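Local coordinates for protein lantibiotic dehydratase (Microbispora corallina, PDB 5EHK) that probably uses glutamyl-tRNA to dehydrate serine and threonine residues of the precursor peptide in biosynthesis of the lantibiotic NAI-107, at residues A94-L97 with L102-L105; P235-I240 with A273-Q278; G473-V478 with A761-G766; P967-V972 with S1068-L1073. All coordinates share one frame; numbering follows the deposited sequence.

Contact 1. Residues A94-L97 with L102-L105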
loop_
_atom_site.group_PDB
_atom_site.type_symbol
_atom_site.label_atom_id
_atom_site.label_comp_id
_atom_site.label_asym_id
_atom_site.label_seq_id
_atom_site.Cartn_x
_atom_site.Cartn_y
_atom_site.Cartn_z
ATOM N N ALA A 94 37.801 -32.847 3.667
ATOM C CA ALA A 94 36.646 -31.980 3.523
ATOM C C ALA A 94 37.013 -30.532 3.838
ATOM O O ALA A 94 36.605 -29.621 3.123
ATOM C CB ALA A 94 35.495 -32.456 4.421
ATOM N N VAL A 95 37.788 -30.321 4.896
ATOM C CA VAL A 95 38.147 -28.967 5.305
ATOM C C VAL A 95 39.161 -28.341 4.336
ATOM O O VAL A 95 39.160 -27.133 4.126
ATOM C CB VAL A 95 38.595 -28.890 6.797
ATOM C CG1 VAL A 95 39.073 -27.490 7.152
ATOM C CG2 VAL A 95 37.449 -29.266 7.710
ATOM N N GLU A 96 40.006 -29.165 3.729
ATOM C CA GLU A 96 40.928 -28.695 2.685
ATOM C C GLU A 96 40.170 -28.179 1.452
ATOM O O GLU A 96 40.677 -27.362 0.677
ATOM C CB GLU A 96 41.880 -29.824 2.257
ATOM C CG GLU A 96 43.348 -29.561 2.584
ATOM C CD GLU A 96 44.042 -30.763 3.215
ATOM O OE1 GLU A 96 43.771 -31.917 2.804
ATOM O OE2 GLU A 96 44.861 -30.543 4.132
ATOM N N LEU A 97 38.944 -28.660 1.298
ATOM C CA LEU A 97 38.129 -28.325 0.157
ATOM C C LEU A 97 37.210 -27.134 0.441
ATOM O O LEU A 97 37.106 -26.231 -0.383
ATOM C CB LEU A 97 37.302 -29.543 -0.216
ATOM C CG LEU A 97 36.494 -29.464 -1.492
ATOM C CD1 LEU A 97 37.418 -29.178 -2.654
ATOM C CD2 LEU A 97 35.784 -30.774 -1.686
ATOM N N LEU A 102 41.292 -22.483 6.717
ATOM C CA LEU A 102 41.208 -23.210 7.977
ATOM C C LEU A 102 42.112 -24.423 7.910
ATOM O O LEU A 102 42.696 -24.834 8.914
ATOM C CB LEU A 102 39.771 -23.639 8.270
ATOM C CG LEU A 102 39.567 -24.491 9.529
ATOM C CD1 LEU A 102 40.016 -23.731 10.765
ATOM C CD2 LEU A 102 38.114 -24.910 9.674
ATOM N N ALA A 103 42.223 -24.984 6.710
ATOM C CA ALA A 103 43.052 -26.153 6.480
ATOM C C ALA A 103 44.510 -25.800 6.706
ATOM O O ALA A 103 45.305 -26.634 7.140
ATOM C CB ALA A 103 42.838 -26.701 5.079
ATOM N N GLY A 104 44.864 -24.557 6.410
ATOM C CA GLY A 104 46.228 -24.117 6.618
ATOM C C GLY A 104 46.566 -24.114 8.096
ATOM O O GLY A 104 47.610 -24.622 8.512
ATOM N N LEU A 105 45.660 -23.581 8.903
ATOM C CA LEU A 105 45.885 -23.528 10.338
ATOM C C LEU A 105 46.037 -24.932 10.938
ATOM O O LEU A 105 46.877 -25.159 11.808
ATOM C CB LEU A 105 44.767 -22.738 11.019
ATOM C CG LEU A 105 44.912 -22.492 12.515
ATOM C CD1 LEU A 105 44.349 -21.132 12.884
ATOM C CD2 LEU A 105 44.209 -23.588 13.287
#
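Ala103 meets Val95 and Glu96 where two consecutive helices, 92-98 and 100-110, press together on either side of the short break that separates them. The methyl group of Ala103 is turned toward helix 92-98 and lies against its backbone: Ala103 CB is 3.7 Å from Glu96 CA and 3.8 Å from Val95 O. The small alanine side chain is compatible with the close approach of the chains here, with Glu96 CA and Ala103 CA 5.0 Å apart. Val95 flanks this close approach with one of its two methyl branches. With CG1 anti to the backbone N (chi1 175°), that branch is carried out to Leu102, and Val95 CG1 reaches Leu102 CD2 at 3.7 Å. The two side chains cross obliquely, so that CG1 also touches the CG branch point of the leucine, while its approach to the Ala103 methyl is looser, CG1 to CB being 4.4 Å. Glu96 adds the aliphatic part of its chain. Its CB leaves the backbone away from helix 100-110, yet the first torsion (chi1 -115°) brings Glu96 CG to 3.8 Å from Ala103 CB. The carboxylate beyond takes no part in this packing and forms a salt bridge with Arg346. No hydrogen bond joins the two segments; they meet by van der Waals contact, mostly apolar. Ser99, in the break, accepts a hydrogen bond from Leu102 N at the start of the second helix. Leu102 and Leu105 then pack on helix 119-138, at Ala125 among others, while Ala94 and Leu97 rest on the loop residue Leu145.

Contact 2. Residues P235-I240 with A273-Q278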
loop_
_atom_site.group_PDB
_atom_site.type_symbol
_atom_site.label_atom_id
_atom_site.label_comp_id
_atom_site.label_asym_id
_atom_site.label_seq_id
_atom_site.Cartn_x
_atom_site.Cartn_y
_atom_site.Cartn_z
ATOM N N PRO A 235 25.192 -1.109 -39.989
ATOM C CA PRO A 235 24.717 -2.140 -40.915
ATOM C C PRO A 235 25.487 -3.448 -40.823
ATOM O O PRO A 235 24.912 -4.503 -41.073
ATOM C CB PRO A 235 24.922 -1.507 -42.291
ATOM C CG PRO A 235 24.953 -0.071 -42.065
ATOM C CD PRO A 235 25.448 0.171 -40.674
ATOM N N VAL A 236 26.780 -3.382 -40.519
ATOM C CA VAL A 236 27.598 -4.599 -40.418
ATOM C C VAL A 236 27.199 -5.390 -39.175
ATOM O O VAL A 236 27.024 -6.612 -39.221
ATOM C CB VAL A 236 29.088 -4.295 -40.319
ATOM C CG1 VAL A 236 29.880 -5.553 -40.693
ATOM C CG2 VAL A 236 29.443 -3.153 -41.238
ATOM N N VAL A 237 27.116 -4.663 -38.061
ATOM C CA VAL A 237 26.625 -5.172 -36.787
ATOM C C VAL A 237 25.240 -5.822 -36.912
ATOM O O VAL A 237 25.030 -6.923 -36.394
ATOM C CB VAL A 237 26.617 -4.044 -35.707
ATOM C CG1 VAL A 237 25.704 -4.388 -34.535
ATOM C CG2 VAL A 237 28.035 -3.725 -35.235
ATOM N N ALA A 238 24.311 -5.171 -37.617
ATOM C CA ALA A 238 22.954 -5.710 -37.757
ATOM C C ALA A 238 22.898 -6.977 -38.615
ATOM O O ALA A 238 22.146 -7.917 -38.296
ATOM C CB ALA A 238 22.017 -4.668 -38.308
ATOM N N GLU A 239 23.712 -7.009 -39.674
ATOM C CA GLU A 239 23.812 -8.172 -40.562
ATOM C C GLU A 239 24.374 -9.385 -39.828
ATOM O O GLU A 239 23.953 -10.528 -40.061
ATOM C CB GLU A 239 24.701 -7.852 -41.766
ATOM C CG GLU A 239 24.732 -8.946 -42.823
ATOM C CD GLU A 239 23.506 -8.938 -43.710
ATOM O OE1 GLU A 239 22.785 -7.921 -43.708
ATOM O OE2 GLU A 239 23.245 -9.955 -44.390
ATOM N N ILE A 240 25.336 -9.126 -38.949
ATOM C CA ILE A 240 25.969 -10.179 -38.182
ATOM C C ILE A 240 24.915 -10.808 -37.290
ATOM O O ILE A 240 24.689 -12.028 -37.324
ATOM C CB ILE A 240 27.134 -9.624 -37.340
ATOM C CG1 ILE A 240 28.337 -9.321 -38.246
ATOM C CG2 ILE A 240 27.517 -10.607 -36.255
ATOM C CD1 ILE A 240 29.512 -8.692 -37.552
ATOM N N ALA A 273 34.674 -11.017 -32.807
ATOM C CA ALA A 273 35.429 -11.192 -31.568
ATOM C C ALA A 273 35.084 -10.139 -30.521
ATOM O O ALA A 273 34.952 -10.451 -29.344
ATOM C CB ALA A 273 36.904 -11.183 -31.852
ATOM N N ASP A 274 35.020 -8.879 -30.939
ATOM C CA ASP A 274 34.561 -7.792 -30.067
ATOM C C ASP A 274 33.132 -8.039 -29.583
ATOM O O ASP A 274 32.787 -7.747 -28.435
ATOM C CB ASP A 274 34.570 -6.479 -30.834
ATOM C CG ASP A 274 35.941 -5.913 -30.980
ATOM O OD1 ASP A 274 36.807 -6.292 -30.161
ATOM O OD2 ASP A 274 36.151 -5.112 -31.919
ATOM N N MET A 275 32.302 -8.574 -30.477
ATOM C CA MET A 275 30.902 -8.835 -30.163
ATOM C C MET A 275 30.774 -9.974 -29.166
ATOM O O MET A 275 29.993 -9.888 -28.215
ATOM C CB MET A 275 30.107 -9.155 -31.430
ATOM C CG MET A 275 29.841 -7.951 -32.315
ATOM S SD MET A 275 28.901 -8.439 -33.773
ATOM C CE MET A 275 27.715 -7.117 -33.833
ATOM N N ALA A 276 31.531 -11.042 -29.391
ATOM C CA ALA A 276 31.545 -12.158 -28.458
ATOM C C ALA A 276 32.101 -11.714 -27.098
ATOM O O ALA A 276 31.786 -12.294 -26.068
ATOM C CB ALA A 276 32.324 -13.317 -29.026
ATOM N N ALA A 277 32.930 -10.680 -27.107
ATOM C CA ALA A 277 33.480 -10.151 -25.870
ATOM C C ALA A 277 32.483 -9.269 -25.114
ATOM O O ALA A 277 32.574 -9.136 -23.894
ATOM C CB ALA A 277 34.749 -9.380 -26.146
ATOM N N GLN A 278 31.569 -8.627 -25.838
ATOM C CA GLN A 278 30.584 -7.771 -25.194
ATOM C C GLN A 278 29.354 -8.574 -24.861
ATOM O O GLN A 278 28.393 -8.056 -24.289
ATOM C CB GLN A 278 30.142 -6.637 -26.112
ATOM C CG GLN A 278 31.221 -5.722 -26.640
ATOM C CD GLN A 278 30.632 -4.651 -27.556
ATOM O OE1 GLN A 278 30.002 -3.702 -27.087
ATOM N NE2 GLN A 278 30.798 -4.828 -28.871
#
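Met275 meets Val237 and Ile240 through aliphatic groups and a thioether, with no flat group from either segment; to one side, the side chain of Phe261 packs on Pro235, Val236 and Glu239. The contact joins helices 235-243 and 267-278, which with helix 250-260 form a small helical cluster beside short strands such as 281-283. This order of elements is consistent with the winged helix-turn-helix unit that recognises the leader peptide in related dehydratases such as NisB. The backbones stand well apart, Val237 CA and Met275 CA being 8.7 Å from each other, and Met275 spans the gap. Its chain runs straight through chi2 (-180°) and bends only at chi3, which swings CE off to Val237. Met275 and Ile240 reach toward each other tip to tip, with Met275 SD 3.8 Å from Ile240 CD1. Ile240 is shared: it also packs on Leu271 and Leu272 of the same helix 267-278 and on Val257 of helix 250-260. Met275 in turn touches Leu281 on the following strand. The sulfur lies closest to the CG2 branch, Ile240 CG2 to Met275 SD being 3.6 Å, while the terminal methyl touches both Val237 branches, at 3.5 Å from Met275 CE to Val237 CG1.

Contact 3. Residues G473-V478 with A761-G766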
loop_
_atom_site.group_PDB
_atom_site.type_symbol
_atom_site.label_atom_id
_atom_site.label_comp_id
_atom_site.label_asym_id
_atom_site.label_seq_id
_atom_site.Cartn_x
_atom_site.Cartn_y
_atom_site.Cartn_z
ATOM N N GLY A 473 0.399 -27.927 28.108
ATOM C CA GLY A 473 1.851 -28.086 28.047
ATOM C C GLY A 473 2.440 -28.994 26.968
ATOM O O GLY A 473 3.599 -29.383 27.061
ATOM N N GLU A 474 1.646 -29.315 25.944
ATOM C CA GLU A 474 2.030 -30.202 24.843
ATOM C C GLU A 474 2.885 -29.520 23.756
ATOM O O GLU A 474 2.616 -28.389 23.361
ATOM C CB GLU A 474 0.773 -30.742 24.179
ATOM C CG GLU A 474 -0.110 -31.601 25.069
ATOM C CD GLU A 474 -1.509 -31.789 24.478
ATOM O OE1 GLU A 474 -1.936 -30.925 23.675
ATOM O OE2 GLU A 474 -2.172 -32.805 24.790
ATOM N N ARG A 475 3.893 -30.223 23.249
ATOM C CA ARG A 475 4.777 -29.670 22.231
ATOM C C ARG A 475 4.262 -29.934 20.827
ATOM O O ARG A 475 4.847 -29.451 19.858
ATOM C CB ARG A 475 6.141 -30.329 22.319
ATOM C CG ARG A 475 6.865 -30.051 23.576
ATOM C CD ARG A 475 7.945 -31.082 23.766
ATOM N NE ARG A 475 8.949 -30.636 24.725
ATOM C CZ ARG A 475 10.011 -31.350 25.070
ATOM N NH1 ARG A 475 10.213 -32.543 24.539
ATOM N NH2 ARG A 475 10.871 -30.860 25.941
ATOM N N GLU A 476 3.187 -30.708 20.706
ATOM C CA GLU A 476 2.629 -31.005 19.401
ATOM C C GLU A 476 1.130 -30.969 19.563
ATOM O O GLU A 476 0.606 -31.338 20.605
ATOM C CB GLU A 476 3.096 -32.373 18.899
ATOM C CG GLU A 476 4.616 -32.460 18.621
ATOM C CD GLU A 476 5.052 -33.736 17.872
ATOM O OE1 GLU A 476 4.171 -34.547 17.471
ATOM O OE2 GLU A 476 6.289 -33.931 17.703
ATOM N N ILE A 477 0.440 -30.500 18.538
ATOM C CA ILE A 477 -1.002 -30.468 18.532
ATOM C C ILE A 477 -1.388 -31.339 17.344
ATOM O O ILE A 477 -0.600 -31.464 16.409
ATOM C CB ILE A 477 -1.527 -28.995 18.438
ATOM C CG1 ILE A 477 -3.013 -28.908 18.790
ATOM C CG2 ILE A 477 -1.280 -28.369 17.058
ATOM C CD1 ILE A 477 -3.312 -28.811 20.292
ATOM N N VAL A 478 -2.546 -31.998 17.396
ATOM C CA VAL A 478 -2.932 -32.931 16.339
ATOM C C VAL A 478 -4.157 -32.440 15.594
ATOM O O VAL A 478 -5.193 -32.194 16.199
ATOM C CB VAL A 478 -3.248 -34.338 16.891
ATOM C CG1 VAL A 478 -3.878 -35.217 15.793
ATOM C CG2 VAL A 478 -1.990 -34.993 17.473
ATOM N N ALA A 761 14.994 -22.586 17.298
ATOM C CA ALA A 761 15.330 -23.938 17.713
ATOM C C ALA A 761 14.204 -24.891 17.361
ATOM O O ALA A 761 13.057 -24.682 17.769
ATOM C CB ALA A 761 15.606 -23.974 19.185
ATOM N N GLN A 762 14.531 -25.943 16.612
ATOM C CA GLN A 762 13.547 -26.974 16.322
ATOM C C GLN A 762 13.807 -28.250 17.127
ATOM O O GLN A 762 14.961 -28.673 17.340
ATOM C CB GLN A 762 13.537 -27.305 14.836
ATOM C CG GLN A 762 12.529 -26.523 14.008
ATOM C CD GLN A 762 12.634 -26.846 12.515
ATOM O OE1 GLN A 762 13.059 -27.944 12.120
ATOM N NE2 GLN A 762 12.285 -25.870 11.678
ATOM N N GLN A 763 12.717 -28.855 17.586
ATOM C CA GLN A 763 12.798 -30.181 18.144
ATOM C C GLN A 763 13.163 -31.143 17.024
ATOM O O GLN A 763 12.536 -31.128 15.959
ATOM C CB GLN A 763 11.489 -30.592 18.804
ATOM C CG GLN A 763 11.584 -31.952 19.482
ATOM C CD GLN A 763 10.387 -32.267 20.363
ATOM O OE1 GLN A 763 9.235 -31.949 20.024
ATOM N NE2 GLN A 763 10.653 -32.920 21.498
ATOM N N VAL A 764 14.199 -31.946 17.273
ATOM C CA VAL A 764 14.689 -32.952 16.339
ATOM C C VAL A 764 13.639 -34.022 16.024
ATOM O O VAL A 764 12.922 -34.486 16.914
ATOM C CB VAL A 764 15.923 -33.629 16.911
ATOM C CG1 VAL A 764 16.467 -34.669 15.953
ATOM C CG2 VAL A 764 16.972 -32.592 17.228
ATOM N N ALA A 765 13.569 -34.419 14.757
ATOM C CA ALA A 765 12.587 -35.390 14.315
ATOM C C ALA A 765 12.780 -36.700 15.073
ATOM O O ALA A 765 13.864 -37.288 15.041
ATOM C CB ALA A 765 12.735 -35.623 12.809
ATOM N N GLY A 766 11.739 -37.142 15.772
ATOM C CA GLY A 766 11.801 -38.413 16.466
ATOM C C GLY A 766 12.070 -38.292 17.954
ATOM O O GLY A 766 11.830 -39.221 18.716
#
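Arg475 reaches across to Gln763, and the two side chains cross at about a right angle. The arginine starts from CB, which lies 4.2 Å from Gln763 OE1. Its chi1 of -65° sets CG anti to the carbonyl carbon, and from there the chain runs extended to NE. On the way CD passes the amide of the glutamine, with Arg475 CD 4.0 Å from Gln763 NE2 and about as far from OE1. Beyond it the guanidinium carbon stays close as well, Arg475 CZ lying 4.0 Å from Gln763 NE2. At the tip NH1 comes nearest, 3.1 Å from Arg475 NH1 to Gln763 NE2, yet this is no hydrogen bond, since both atoms are donors. The guanidinium and amide planes are turned 86° apart. NH2 finds its partner elsewhere, in the backbone oxygen of Asn722. The segments include parts of strands 476-479 and 760-763, with Arg475 just ahead of the first; strands 676-682 and 685-693 link them, pairing with each other and with one of the two apiece. The closeness of two donors is explained most simply by a common acceptor, for OE1 of Glu768 takes a salt bridge from Arg475 NH1 and a hydrogen bond from Gln763 NE2. Such a pair of donors would be expected to keep Glu768 ionised, and the attraction to its carboxylate to outweigh any repulsion between the two NH2 groups.

Contact 4. Residues P967-V972 with S1068-L1073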
loop_
_atom_site.group_PDB
_atom_site.type_symbol
_atom_site.label_atom_id
_atom_site.label_comp_id
_atom_site.label_asym_id
_atom_site.label_seq_id
_atom_site.Cartn_x
_atom_site.Cartn_y
_atom_site.Cartn_z
ATOM N N PRO A 967 -31.272 -4.204 -34.979
ATOM C CA PRO A 967 -31.191 -5.668 -34.915
ATOM C C PRO A 967 -29.737 -6.118 -34.917
ATOM O O PRO A 967 -28.911 -5.461 -35.536
ATOM C CB PRO A 967 -31.847 -6.110 -36.224
ATOM C CG PRO A 967 -31.699 -4.936 -37.138
ATOM C CD PRO A 967 -31.833 -3.735 -36.257
ATOM N N PRO A 968 -29.423 -7.201 -34.202
ATOM C CA PRO A 968 -28.094 -7.813 -34.264
ATOM C C PRO A 968 -27.736 -8.375 -35.639
ATOM O O PRO A 968 -28.541 -8.314 -36.571
ATOM C CB PRO A 968 -28.167 -8.926 -33.214
ATOM C CG PRO A 968 -29.210 -8.466 -32.239
ATOM C CD PRO A 968 -30.225 -7.724 -33.084
ATOM N N ALA A 969 -26.496 -8.832 -35.779
ATOM C CA ALA A 969 -26.103 -9.657 -36.913
ATOM C C ALA A 969 -26.621 -11.047 -36.586
ATOM O O ALA A 969 -26.807 -11.362 -35.408
ATOM C CB ALA A 969 -24.599 -9.670 -37.077
ATOM N N PRO A 970 -26.908 -11.867 -37.615
ATOM C CA PRO A 970 -27.401 -13.230 -37.358
ATOM C C PRO A 970 -26.390 -14.111 -36.621
ATOM O O PRO A 970 -25.180 -13.983 -36.820
ATOM C CB PRO A 970 -27.659 -13.791 -38.766
ATOM C CG PRO A 970 -26.935 -12.899 -39.701
ATOM C CD PRO A 970 -26.867 -11.554 -39.055
ATOM N N VAL A 971 -26.895 -15.004 -35.778
ATOM C CA VAL A 971 -26.030 -15.853 -34.970
ATOM C C VAL A 971 -26.025 -17.314 -35.457
ATOM O O VAL A 971 -26.999 -17.797 -36.036
ATOM C CB VAL A 971 -26.403 -15.769 -33.470
ATOM C CG1 VAL A 971 -27.333 -16.915 -33.070
ATOM C CG2 VAL A 971 -25.147 -15.763 -32.618
ATOM N N VAL A 972 -24.902 -17.997 -35.261
ATOM C CA VAL A 972 -24.802 -19.419 -35.581
ATOM C C VAL A 972 -25.320 -20.291 -34.424
ATOM O O VAL A 972 -26.018 -21.283 -34.627
ATOM C CB VAL A 972 -23.342 -19.814 -35.954
ATOM C CG1 VAL A 972 -22.351 -19.486 -34.817
ATOM C CG2 VAL A 972 -23.271 -21.279 -36.348
ATOM N N SER A 1068 -18.587 -12.564 -30.759
ATOM C CA SER A 1068 -18.176 -11.644 -29.699
ATOM C C SER A 1068 -17.982 -10.192 -30.132
ATOM O O SER A 1068 -18.142 -9.294 -29.314
ATOM C CB SER A 1068 -16.873 -12.137 -29.054
ATOM O OG SER A 1068 -17.094 -13.285 -28.260
ATOM N N THR A 1069 -17.654 -9.961 -31.401
ATOM C CA THR A 1069 -17.406 -8.606 -31.880
ATOM C C THR A 1069 -18.589 -7.668 -31.609
ATOM O O THR A 1069 -18.415 -6.636 -30.951
ATOM C CB THR A 1069 -17.040 -8.582 -33.374
ATOM O OG1 THR A 1069 -15.828 -9.315 -33.583
ATOM C CG2 THR A 1069 -16.834 -7.163 -33.852
ATOM N N GLN A 1070 -19.788 -8.045 -32.056
ATOM C CA GLN A 1070 -20.942 -7.165 -31.884
ATOM C C GLN A 1070 -21.344 -6.984 -30.411
ATOM O O GLN A 1070 -21.732 -5.884 -30.019
ATOM C CB GLN A 1070 -22.143 -7.569 -32.752
ATOM C CG GLN A 1070 -22.935 -8.784 -32.307
ATOM C CD GLN A 1070 -24.034 -9.137 -33.302
ATOM O OE1 GLN A 1070 -24.350 -8.343 -34.179
ATOM N NE2 GLN A 1070 -24.651 -10.307 -33.140
ATOM N N LEU A 1071 -21.249 -8.042 -29.601
ATOM C CA LEU A 1071 -21.541 -7.919 -28.165
ATOM C C LEU A 1071 -20.603 -6.980 -27.415
ATOM O O LEU A 1071 -21.007 -6.303 -26.475
ATOM C CB LEU A 1071 -21.543 -9.275 -27.457
ATOM C CG LEU A 1071 -22.862 -9.819 -26.897
ATOM C CD1 LEU A 1071 -24.069 -9.193 -27.539
ATOM C CD2 LEU A 1071 -22.923 -11.324 -27.017
ATOM N N ARG A 1072 -19.342 -6.973 -27.806
ATOM C CA ARG A 1072 -18.371 -6.096 -27.193
ATOM C C ARG A 1072 -18.540 -4.655 -27.693
ATOM O O ARG A 1072 -18.389 -3.706 -26.929
ATOM C CB ARG A 1072 -16.951 -6.613 -27.447
ATOM C CG ARG A 1072 -15.857 -5.552 -27.310
ATOM C CD ARG A 1072 -14.493 -6.185 -27.530
ATOM N NE ARG A 1072 -13.406 -5.431 -26.908
ATOM C CZ ARG A 1072 -13.095 -5.486 -25.613
ATOM N NH1 ARG A 1072 -13.799 -6.247 -24.778
ATOM N NH2 ARG A 1072 -12.078 -4.771 -25.152
ATOM N N LEU A 1073 -18.857 -4.501 -28.975
ATOM C CA LEU A 1073 -19.021 -3.178 -29.574
ATOM C C LEU A 1073 -20.118 -2.390 -28.884
ATOM O O LEU A 1073 -19.867 -1.311 -28.332
ATOM C CB LEU A 1073 -19.378 -3.317 -31.054
ATOM C CG LEU A 1073 -19.307 -2.133 -32.015
ATOM C CD1 LEU A 1073 -19.429 -2.678 -33.428
ATOM C CD2 LEU A 1073 -20.377 -1.091 -31.782
#
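Gln1070 grips Ala969 by its backbone, its side-chain amide bridging the N-H and C=O of that one residue. From Pro967 to Pro970 the loop runs in an extended, polyproline II-like conformation past the first turn of helix 1068-1085, within the C-terminal region of the dehydratase. The tight side of the contact is the bond from Ala969 N to Gln1070 OE1, 2.7 Å long and nearly straight at 166°. The donor lies in the carbonyl plane and meets a lone pair of OE1. On the other half of the amide the bond is weak, with Gln1070 NE2 3.3 Å from Ala969 O. The two bonds, one of them weak, would help to hold the amide's rotation, and the chain reaches the loop because CG sits between the backbone N and carbonyl carbon (chi1 75°) and the rest is extended. Gln1070 is buried, with Trp996 and Tyr1057 packed on its side chain; Trp996 also packs on Pro968. Outward the contact loosens: Pro967 and Pro970 point away from the helix and are exposed, and Val972 at the loop's end is poorly ordered. Closer in, the ring of Pro968 adds a mainly van der Waals contact beside the amide, its CB 3.8 Å from Gln1070 NE2.

The four contacts are separate, none touching another, and contacts 1 and 4 are the most widely spaced, with centres about 77 Å apart. Contacts 1 and 2 both join helices and lie in the N-terminal part of the dehydratase; each is largely apolar and without hydrogen bonds between its segments, though contact 1 is only partly buried and brings backbones close, whereas a long methionine bridges contact 2. Contact 3, also partly buried, brings together two strands that do not pair directly, where an arginine and a glutamine share the carboxylate of Glu768. Contact 4 alone belongs to the C-terminal region and alone has hydrogen bonds across its segments, tying an irregular loop to a helix at a buried glutamine.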